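Local structure of competence protein PILN (Thermus thermophilus, 4BHQ) at residues S139-E142 with G143-L146; V119-I122 with R123-T127. The protein takes part in type IV pilus biogenesis and competence, probably as a dimeric component of the inner-membrane platform that initiates pilus assembly. One frame throughout, in Å; residues are numbered along the deposited sequence.

Interaction 1. Residues S139-E142 with G143-L146; sequences SLDE and GRGL
Asp141 and Leu146 face each other as an antiparallel hydrogen-bonded pair at the end of a beta hairpin, and the residues between them make its turn. Three observations define that turn. Glu142 and Gly143 both have right-handed helical backbone angles, the Arg144 amide reaches Asp141 O at 3.0 Å, and Gly145 and Leu146 both lie opposite Asp141. The first two fit a type I turn over Asp141-Arg144; the third makes a G1 beta bulge, its Gly145 at positive phi (64°) coming one residue after the turn's fourth position, Arg144.

Among the backbone bonds, Asp141 N gives a short one of 2.8 Å to Leu146 O, which fixes the register of strands 131-141 and 146-156. Asp141 O is gripped twice: besides the Arg144 amide, which comes from above the carbonyl plane, it takes a weaker, bent bond from Gly145 N.

The polar side-chain interactions centre on the Asp141 carboxylate, whose two oxygens are divided. With CG anti to the backbone N (chi1 -178°), the group leans over the turn, where OD1 accepts a weak bond from Gly143 N at 2.9 Å, as in an Asx turn. OD2 forms the salt bridge to Arg144, whose chain bends at chi3. NH1 of this arginine pairs with Glu111, so the guanidinium links two acids.

The apolar contribution is small. Asp141 CB lies 4.3 Å from Leu146 CD1, which sits 3.6 Å above the centre of the Arg144 guanidinium. At the edge of that same group, NE meets Asp141 OD2 at 2.8 Å, nearly in the guanidinium plane yet from above the carboxylate plane; the two planes stand 65° apart.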
# COMPACT_ATOMS: atom_id res chain seq x y z
N SER A 139 5.23 10.82 18.01
CA SER A 139 6.33 11.37 18.74
C SER A 139 7.23 12.16 17.79
O SER A 139 7.50 11.73 16.66
CB SER A 139 7.12 10.23 19.45
OG SER A 139 8.30 10.75 20.03
N LEU A 140 7.70 13.32 18.23
CA LEU A 140 8.69 14.08 17.46
C LEU A 140 10.07 13.43 17.61
O LEU A 140 10.61 13.28 18.72
CB LEU A 140 8.77 15.52 17.94
CG LEU A 140 9.80 16.44 17.21
CD1 LEU A 140 9.55 16.62 15.74
CD2 LEU A 140 9.87 17.80 17.85
N ASP A 141 10.64 13.01 16.47
CA ASP A 141 12.01 12.49 16.47
C ASP A 141 12.89 13.67 16.23
O ASP A 141 13.01 14.15 15.09
CB ASP A 141 12.18 11.49 15.29
CG ASP A 141 13.58 10.87 15.25
OD1 ASP A 141 14.55 11.44 15.83
OD2 ASP A 141 13.68 9.79 14.65
N GLU A 142 13.50 14.19 17.30
CA GLU A 142 14.30 15.45 17.18
C GLU A 142 15.64 15.19 16.47
O GLU A 142 16.27 16.10 16.06
CB GLU A 142 14.61 16.00 18.57
CG GLU A 142 13.31 16.26 19.33
CD GLU A 142 13.55 16.89 20.66
OE1 GLU A 142 13.86 18.07 20.66
OE2 GLU A 142 13.48 16.16 21.70
N GLY A 143 16.01 13.91 16.26
CA GLY A 143 17.14 13.60 15.38
C GLY A 143 16.84 13.88 13.89
O GLY A 143 17.73 14.14 13.13
N ARG A 144 15.58 13.83 13.50
CA ARG A 144 15.23 13.98 12.10
C ARG A 144 14.32 15.14 11.83
O ARG A 144 14.08 15.49 10.65
CB ARG A 144 14.58 12.68 11.61
CG ARG A 144 15.57 11.51 11.45
CD ARG A 144 14.83 10.29 10.89
NE ARG A 144 13.83 9.72 11.83
CZ ARG A 144 12.92 8.81 11.42
NH1 ARG A 144 12.90 8.42 10.13
NH2 ARG A 144 12.03 8.28 12.27
N GLY A 145 13.75 15.71 12.89
CA GLY A 145 12.72 16.79 12.70
C GLY A 145 11.45 16.31 12.00
O GLY A 145 10.87 17.01 11.17
N LEU A 146 10.99 15.12 12.33
CA LEU A 146 9.70 14.60 11.80
C LEU A 146 9.03 13.71 12.85
O LEU A 146 9.66 13.36 13.85
CB LEU A 146 9.93 13.77 10.53
CG LEU A 146 11.05 12.79 10.49
CD1 LEU A 146 10.59 11.56 11.27
CD2 LEU A 146 11.44 12.46 9.01

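Interaction 2. Residues V119-I122 with R123-T127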
# COMPACT_ATOMS: atom_id res chain seq x y z
N VAL A 119 -2.08 14.98 10.54
CA VAL A 119 -3.52 15.28 10.65
C VAL A 119 -4.28 15.00 9.35
O VAL A 119 -5.35 14.40 9.37
CB VAL A 119 -3.74 16.78 11.07
CG1 VAL A 119 -5.18 17.15 10.96
CG2 VAL A 119 -3.24 16.99 12.50
N ARG A 120 -3.73 15.41 8.22
CA ARG A 120 -4.36 15.04 6.90
C ARG A 120 -4.49 13.53 6.69
O ARG A 120 -5.50 13.06 6.17
CB ARG A 120 -3.56 15.62 5.73
CG ARG A 120 -3.62 17.17 5.66
CD ARG A 120 -3.02 17.73 4.34
NE ARG A 120 -1.55 17.61 4.29
CZ ARG A 120 -0.72 18.60 4.66
NH1 ARG A 120 -1.18 19.76 5.10
NH2 ARG A 120 0.59 18.45 4.58
N PHE A 121 -3.49 12.77 7.14
CA PHE A 121 -3.51 11.30 6.99
C PHE A 121 -4.61 10.75 7.84
O PHE A 121 -5.45 9.92 7.38
CB PHE A 121 -2.13 10.70 7.41
CG PHE A 121 -2.02 9.21 7.20
CD1 PHE A 121 -2.50 8.30 8.17
CD2 PHE A 121 -1.50 8.70 5.99
CE1 PHE A 121 -2.40 6.91 7.96
CE2 PHE A 121 -1.38 7.31 5.77
CZ PHE A 121 -1.83 6.41 6.76
N ILE A 122 -4.65 11.19 9.11
CA ILE A 122 -5.69 10.68 10.01
C ILE A 122 -7.07 11.01 9.45
O ILE A 122 -7.96 10.11 9.39
CB ILE A 122 -5.54 11.25 11.42
CG1 ILE A 122 -4.24 10.75 12.06
CG2 ILE A 122 -6.75 10.86 12.28
CD1 ILE A 122 -3.88 11.51 13.34
N ARG A 123 -7.26 12.24 9.02
CA ARG A 123 -8.62 12.69 8.58
C ARG A 123 -9.07 11.95 7.33
O ARG A 123 -10.25 11.72 7.16
CB ARG A 123 -8.66 14.21 8.30
CG ARG A 123 -8.69 15.02 9.60
CD ARG A 123 -8.89 16.53 9.34
NE ARG A 123 -8.77 17.38 10.55
CZ ARG A 123 -8.35 18.66 10.55
NH1 ARG A 123 -8.03 19.30 9.42
NH2 ARG A 123 -8.25 19.33 11.70
N ALA A 124 -8.12 11.57 6.44
CA ALA A 124 -8.51 10.78 5.24
C ALA A 124 -9.29 9.57 5.64
O ALA A 124 -10.16 9.10 4.91
CB ALA A 124 -7.27 10.35 4.40
N PHE A 125 -8.93 8.97 6.80
CA PHE A 125 -9.62 7.72 7.16
C PHE A 125 -10.87 7.94 8.04
O PHE A 125 -11.49 6.98 8.47
CB PHE A 125 -8.61 6.76 7.83
CG PHE A 125 -7.58 6.25 6.85
CD1 PHE A 125 -7.88 5.21 6.00
CD2 PHE A 125 -6.35 6.93 6.70
CE1 PHE A 125 -6.92 4.75 5.07
CE2 PHE A 125 -5.41 6.49 5.79
CZ PHE A 125 -5.69 5.42 4.95
N GLU A 126 -11.22 9.19 8.29
CA GLU A 126 -12.41 9.47 9.09
C GLU A 126 -13.59 9.92 8.25
O GLU A 126 -14.71 9.79 8.67
CB GLU A 126 -12.08 10.56 10.12
CG GLU A 126 -11.38 9.98 11.30
CD GLU A 126 -11.15 11.01 12.39
OE1 GLU A 126 -11.32 12.25 12.12
OE2 GLU A 126 -10.80 10.54 13.52
N THR A 127 -13.30 10.45 7.07
CA THR A 127 -14.30 11.03 6.23
C THR A 127 -14.77 10.01 5.22
O THR A 127 -15.41 10.38 4.23
CB THR A 127 -13.75 12.27 5.47
OG1 THR A 127 -12.65 11.87 4.65
CG2 THR A 127 -13.26 13.38 6.45
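The Phe121 ring receives Phe125 CE2 over one face, 3.6 Å above the plane and offset toward the rim. With the ring planes inclined at 50° and centroids 5.2 Å apart, the two rings lie aslant to one another. The Phe125 ring has backbone oxygens at its edge: Phe121 O lies 3.2 Å from CD2, and Ile122 O is also near the ring plane. Phe121 points CG away from its own backbone N (chi1 -176°), whereas Phe125 keeps CG beside its N (chi1 -69°), and from these two settings the rings converge one helical turn apart. An alanine in place of Phe121 is likely to leave CE2 of Phe125 without the face it rests on and open a gap beside that ring.

The third flat group, the Arg123 guanidinium, has Val119 CG1 over the centre of one face, with CG1 3.5 Å from CZ. The two side chains run alongside each other in the same direction, the methyl packing on the pi surface.

Backbone bonds hold this spacing. Arg123 N to Val119 O (2.9 Å) and Ala124 N to Arg120 O are of the alpha-helical i to i+4 kind, but Phe125 N turns to Ile122 O at 3.0 Å, an i to i+3 bond of the 3-10 kind, where the i to i+4 pattern changes.

Helix 115-124 lays Ile122 on Ile133 and Phe135 of strand 131-141, with Phe125 also on Ile133, while Phe121 meets Phe149 of strand 146-156. Across the dimer, the Phe125 ring meets that of Phe60, and Ala124 O accepts a hydrogen bond from Gln63, both in helix 53-63 of the second subunit.

Interaction 2 comes first along the chain, at the C-terminal part of helix 115-124, and strand 131-141 then leads to the hairpin turn of interaction 1, which passes the chain into strand 146-156. Their centres are 21 Å apart and their nearest atoms about 10 Å, so the two do not touch. They share the four-stranded antiparallel sheet instead: interaction 1 joins two adjacent strands at their ends, and interaction 2 packs the helix against residues of those same strands. The settings differ too. The turn is a surface feature 19 Å from the chain centre, whereas interaction 2 is partly buried and meets the second subunit, consistent with a dimerization domain.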